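Putative sugar ABC transporter (PDB 5ULB) probably serves as the periplasmic methylthioribose-binding component of a sugar ABC transporter, and holds a selenium analogue of that sugar. Local coordinates at residues A98-I110 against I265-I277. Residues are numbered along the deposited sequence; the frame is centred on the assembly and turned at random.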
loop_
_atom_site.group_PDB
_atom_site.type_symbol
_atom_site.label_atom_id
_atom_site.label_comp_id
_atom_site.label_asym_id
_atom_site.label_seq_id
_atom_site.Cartn_x
_atom_site.Cartn_y
_atom_site.Cartn_z
ATOM N N ALA A 98 -22.603 -7.569 11.065
ATOM C CA ALA A 98 -23.708 -8.095 11.888
ATOM C C ALA A 98 -23.698 -7.576 13.298
ATOM O O ALA A 98 -24.703 -7.555 13.913
ATOM C CB ALA A 98 -23.628 -9.607 11.925
ATOM N N ASN A 99 -22.521 -7.178 13.759
ATOM C CA ASN A 99 -22.323 -6.591 15.097
ATOM C C ASN A 99 -22.411 -5.102 15.100
ATOM O O ASN A 99 -22.241 -4.525 16.173
ATOM C CB ASN A 99 -21.027 -7.025 15.753
ATOM C CG ASN A 99 -21.041 -8.475 16.289
ATOM O OD1 ASN A 99 -21.307 -8.633 17.425
ATOM N ND2 ASN A 99 -20.816 -9.494 15.461
ATOM N N GLY A 100 -22.869 -4.471 14.028
ATOM C CA GLY A 100 -23.118 -3.051 14.020
ATOM C C GLY A 100 -21.894 -2.190 14.042
ATOM O O GLY A 100 -22.004 -1.024 14.445
ATOM N N ILE A 101 -20.782 -2.727 13.556
ATOM C CA ILE A 101 -19.493 -2.004 13.583
ATOM C C ILE A 101 -19.239 -1.468 12.140
ATOM O O ILE A 101 -19.328 -2.226 11.176
ATOM C CB ILE A 101 -18.406 -2.954 14.043
ATOM C CG1 ILE A 101 -18.677 -3.451 15.514
ATOM C CG2 ILE A 101 -17.001 -2.308 13.953
ATOM C CD1 ILE A 101 -17.684 -4.530 15.911
ATOM N N ALA A 102 -18.972 -0.208 12.044
ATOM C CA ALA A 102 -18.645 0.395 10.729
ATOM C C ALA A 102 -17.326 -0.181 10.211
ATOM O O ALA A 102 -16.373 -0.389 10.996
ATOM C CB ALA A 102 -18.499 1.914 10.876
ATOM N N VAL A 103 -17.236 -0.411 8.850
ATOM C CA VAL A 103 -16.069 -1.089 8.360
ATOM C C VAL A 103 -15.693 -0.616 6.953
ATOM O O VAL A 103 -16.589 -0.510 6.077
ATOM C CB VAL A 103 -16.192 -2.620 8.449
ATOM C CG1 VAL A 103 -17.503 -3.119 7.821
ATOM C CG2 VAL A 103 -14.973 -3.359 7.946
ATOM N N SER A 104 -14.396 -0.405 6.751
ATOM C CA SER A 104 -13.832 -0.226 5.438
ATOM C C SER A 104 -12.618 -1.174 5.359
ATOM O O SER A 104 -11.925 -1.383 6.371
ATOM C CB SER A 104 -13.406 1.222 5.197
ATOM O OG SER A 104 -12.941 1.468 3.911
ATOM N N VAL A 105 -12.312 -1.706 4.153
ATOM C CA VAL A 105 -11.236 -2.560 3.981
ATOM C C VAL A 105 -10.367 -2.097 2.821
ATOM O O VAL A 105 -10.820 -1.417 1.911
ATOM C CB VAL A 105 -11.596 -4.037 3.846
ATOM C CG1 VAL A 105 -12.431 -4.506 5.080
ATOM C CG2 VAL A 105 -12.328 -4.340 2.554
ATOM N N PHE A 106 -9.075 -2.450 2.914
ATOM C CA PHE A 106 -8.073 -2.113 1.899
ATOM C C PHE A 106 -7.341 -3.381 1.488
ATOM O O PHE A 106 -6.897 -4.144 2.359
ATOM C CB PHE A 106 -7.099 -1.091 2.410
ATOM C CG PHE A 106 -5.988 -0.773 1.438
ATOM C CD1 PHE A 106 -6.249 -0.169 0.190
ATOM C CD2 PHE A 106 -4.729 -1.129 1.711
ATOM C CE1 PHE A 106 -5.219 0.006 -0.695
ATOM C CE2 PHE A 106 -3.711 -0.917 0.795
ATOM C CZ PHE A 106 -3.936 -0.414 -0.450
ATOM N N ASP A 107 -7.221 -3.663 0.201
ATOM C CA ASP A 107 -6.491 -4.822 -0.303
ATOM C C ASP A 107 -6.906 -6.110 0.375
ATOM O O ASP A 107 -6.028 -6.968 0.617
ATOM C CB ASP A 107 -4.966 -4.587 -0.121
ATOM C CG ASP A 107 -4.351 -3.828 -1.260
ATOM O OD1 ASP A 107 -5.020 -3.533 -2.286
ATOM O OD2 ASP A 107 -3.085 -3.561 -1.111
ATOM N N THR A 108 -8.195 -6.259 0.547
ATOM C CA THR A 108 -8.752 -7.394 1.266
ATOM C C THR A 108 -9.646 -8.206 0.358
ATOM O O THR A 108 -10.367 -7.657 -0.464
ATOM C CB THR A 108 -9.476 -6.890 2.556
ATOM O OG1 THR A 108 -8.479 -6.335 3.421
ATOM C CG2 THR A 108 -10.235 -7.961 3.301
ATOM N N ALA A 109 -9.580 -9.525 0.478
ATOM C CA ALA A 109 -10.361 -10.405 -0.354
ATOM C C ALA A 109 -11.760 -10.536 0.120
ATOM O O ALA A 109 -12.002 -11.088 1.200
ATOM C CB ALA A 109 -9.673 -11.772 -0.365
ATOM N N ILE A 110 -12.700 -10.037 -0.656
ATOM C CA ILE A 110 -14.108 -10.015 -0.341
ATOM C C ILE A 110 -14.920 -10.615 -1.516
ATOM O O ILE A 110 -14.753 -10.192 -2.624
ATOM C CB ILE A 110 -14.660 -8.683 0.001
ATOM C CG1 ILE A 110 -13.867 -8.045 1.193
ATOM C CG2 ILE A 110 -16.141 -8.719 0.237
ATOM C CD1 ILE A 110 -14.148 -8.694 2.519
ATOM N N ILE A 265 -3.912 6.521 1.733
ATOM C CA ILE A 265 -4.767 5.352 1.819
ATOM C C ILE A 265 -5.325 5.154 3.212
ATOM O O ILE A 265 -6.499 4.883 3.391
ATOM C CB ILE A 265 -4.005 4.134 1.325
ATOM C CG1 ILE A 265 -3.531 4.334 -0.166
ATOM C CG2 ILE A 265 -4.779 2.876 1.513
ATOM C CD1 ILE A 265 -2.670 3.180 -0.654
ATOM N N GLY A 266 -4.436 5.262 4.219
ATOM C CA GLY A 266 -4.896 5.154 5.588
ATOM C C GLY A 266 -5.891 6.197 5.935
ATOM O O GLY A 266 -6.922 5.891 6.548
ATOM N N ALA A 267 -5.600 7.448 5.605
ATOM C CA ALA A 267 -6.528 8.532 5.932
ATOM C C ALA A 267 -7.898 8.299 5.281
ATOM O O ALA A 267 -8.903 8.584 5.944
ATOM C CB ALA A 267 -5.927 9.824 5.513
ATOM N N VAL A 268 -7.912 7.949 3.978
ATOM C CA VAL A 268 -9.202 7.795 3.338
ATOM C C VAL A 268 -9.993 6.685 3.963
ATOM O O VAL A 268 -11.242 6.810 4.047
ATOM C CB VAL A 268 -8.963 7.688 1.830
ATOM C CG1 VAL A 268 -10.157 7.098 1.123
ATOM C CG2 VAL A 268 -8.541 9.044 1.254
ATOM N N ASN A 269 -9.362 5.555 4.272
ATOM C CA ASN A 269 -10.140 4.520 4.989
ATOM C C ASN A 269 -10.715 5.022 6.294
ATOM O O ASN A 269 -11.854 4.651 6.607
ATOM C CB ASN A 269 -9.260 3.249 5.142
ATOM C CG ASN A 269 -9.273 2.397 3.872
ATOM O OD1 ASN A 269 -10.173 1.524 3.758
ATOM N ND2 ASN A 269 -8.396 2.632 2.895
ATOM N N LEU A 270 -10.009 5.837 7.020
ATOM C CA LEU A 270 -10.570 6.449 8.235
ATOM C C LEU A 270 -11.747 7.327 7.884
ATOM O O LEU A 270 -12.749 7.306 8.571
ATOM C CB LEU A 270 -9.423 7.144 9.029
ATOM C CG LEU A 270 -9.732 7.546 10.443
ATOM C CD1 LEU A 270 -10.585 8.792 10.552
ATOM C CD2 LEU A 270 -10.195 6.446 11.313
ATOM N N ARG A 271 -11.578 8.210 6.879
ATOM C CA ARG A 271 -12.677 9.096 6.464
ATOM C C ARG A 271 -13.944 8.283 6.171
ATOM O O ARG A 271 -15.071 8.666 6.522
ATOM C CB ARG A 271 -12.300 9.909 5.214
ATOM C CG ARG A 271 -11.188 10.864 5.413
ATOM C CD ARG A 271 -10.920 11.594 4.087
ATOM N NE ARG A 271 -9.680 12.348 4.141
ATOM C CZ ARG A 271 -9.122 12.955 3.096
ATOM N NH1 ARG A 271 -9.686 12.903 1.926
ATOM N NH2 ARG A 271 -8.018 13.624 3.233
ATOM N N LEU A 272 -13.793 7.164 5.451
ATOM C CA LEU A 272 -14.916 6.297 5.132
ATOM C C LEU A 272 -15.628 5.745 6.368
ATOM O O LEU A 272 -16.817 5.773 6.447
ATOM C CB LEU A 272 -14.487 5.173 4.163
ATOM C CG LEU A 272 -14.196 5.646 2.725
ATOM C CD1 LEU A 272 -13.318 4.626 2.014
ATOM C CD2 LEU A 272 -15.529 5.798 2.017
ATOM N N VAL A 273 -14.807 5.260 7.325
ATOM C CA VAL A 273 -15.422 4.801 8.584
ATOM C C VAL A 273 -16.083 5.895 9.349
ATOM O O VAL A 273 -17.167 5.707 9.901
ATOM C CB VAL A 273 -14.365 4.049 9.393
ATOM C CG1 VAL A 273 -14.862 3.728 10.779
ATOM C CG2 VAL A 273 -13.990 2.787 8.724
ATOM N N ALA A 274 -15.491 7.105 9.390
ATOM C CA ALA A 274 -16.130 8.213 10.004
ATOM C C ALA A 274 -17.515 8.534 9.420
ATOM O O ALA A 274 -18.469 8.767 10.143
ATOM C CB ALA A 274 -15.240 9.422 9.942
ATOM N N LYS A 275 -17.579 8.563 8.089
ATOM C CA LYS A 275 -18.879 8.805 7.421
ATOM C C LYS A 275 -19.854 7.689 7.770
ATOM O O LYS A 275 -21.054 8.006 7.934
ATOM C CB LYS A 275 -18.638 8.913 5.923
ATOM C CG LYS A 275 -17.964 10.179 5.489
ATOM C CD LYS A 275 -17.738 10.275 3.981
ATOM C CE LYS A 275 -19.005 10.312 3.159
ATOM N NZ LYS A 275 -19.656 11.548 3.237
ATOM N N LYS A 276 -19.432 6.433 7.744
ATOM C CA LYS A 276 -20.343 5.358 8.085
ATOM C C LYS A 276 -20.888 5.521 9.503
ATOM O O LYS A 276 -22.100 5.375 9.729
ATOM C CB LYS A 276 -19.645 4.014 7.973
ATOM C CG LYS A 276 -19.295 3.648 6.490
ATOM C CD LYS A 276 -18.305 2.521 6.402
ATOM C CE LYS A 276 -17.750 2.276 4.981
ATOM N NZ LYS A 276 -18.848 1.928 4.047
ATOM N N ILE A 277 -20.009 5.880 10.477
ATOM C CA ILE A 277 -20.495 6.060 11.860
ATOM C C ILE A 277 -21.508 7.192 11.882
ATOM O O ILE A 277 -22.491 7.136 12.598
ATOM C CB ILE A 277 -19.287 6.322 12.759
ATOM C CG1 ILE A 277 -18.472 5.018 12.913
ATOM C CG2 ILE A 277 -19.733 6.695 14.162
ATOM C CD1 ILE A 277 -17.077 5.178 13.532
#
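Strand 102-106 and residues 265-277 of helix 262-278 run nearly antiparallel, their N-to-C directions 156° apart and their axes 7.4 Å apart at the closest. This is helix-on-sheet packing in a Rossmann-like lobe of a periplasmic binding protein: the helix covers one side of the mostly parallel sheet, on which strand 102-106 lies between strands 78-82 and 118-122. A102, S104 and F106 face the helix, whereas V103 and V105 point away. A102 is small enough to let the helix come close, its CB 3.7 Å from I277 CG1. K276 lays CE 3.2 Å from V103 O, a buried carbonyl with no hydrogen-bond partner, and bends at its last torsion, its NZ bonding to T282, G116 and T118. F106, part of the pocket for the bound beta anomer, has a methyl of branched I265, CG2, over one ring face in a CH-pi contact, 3.6 Å from the centroid; D107 CG lies off-centre over the opposite face. Midway, chi1 of S104 (-176°) carries OG across to donate to N269 OD1 at 2.8 Å, tilted from the carbonyl plane. The amide of N269 can accept and donate at once: ND2 gives a nearly straight bond (171°) to I265 O, 3.0 Å away.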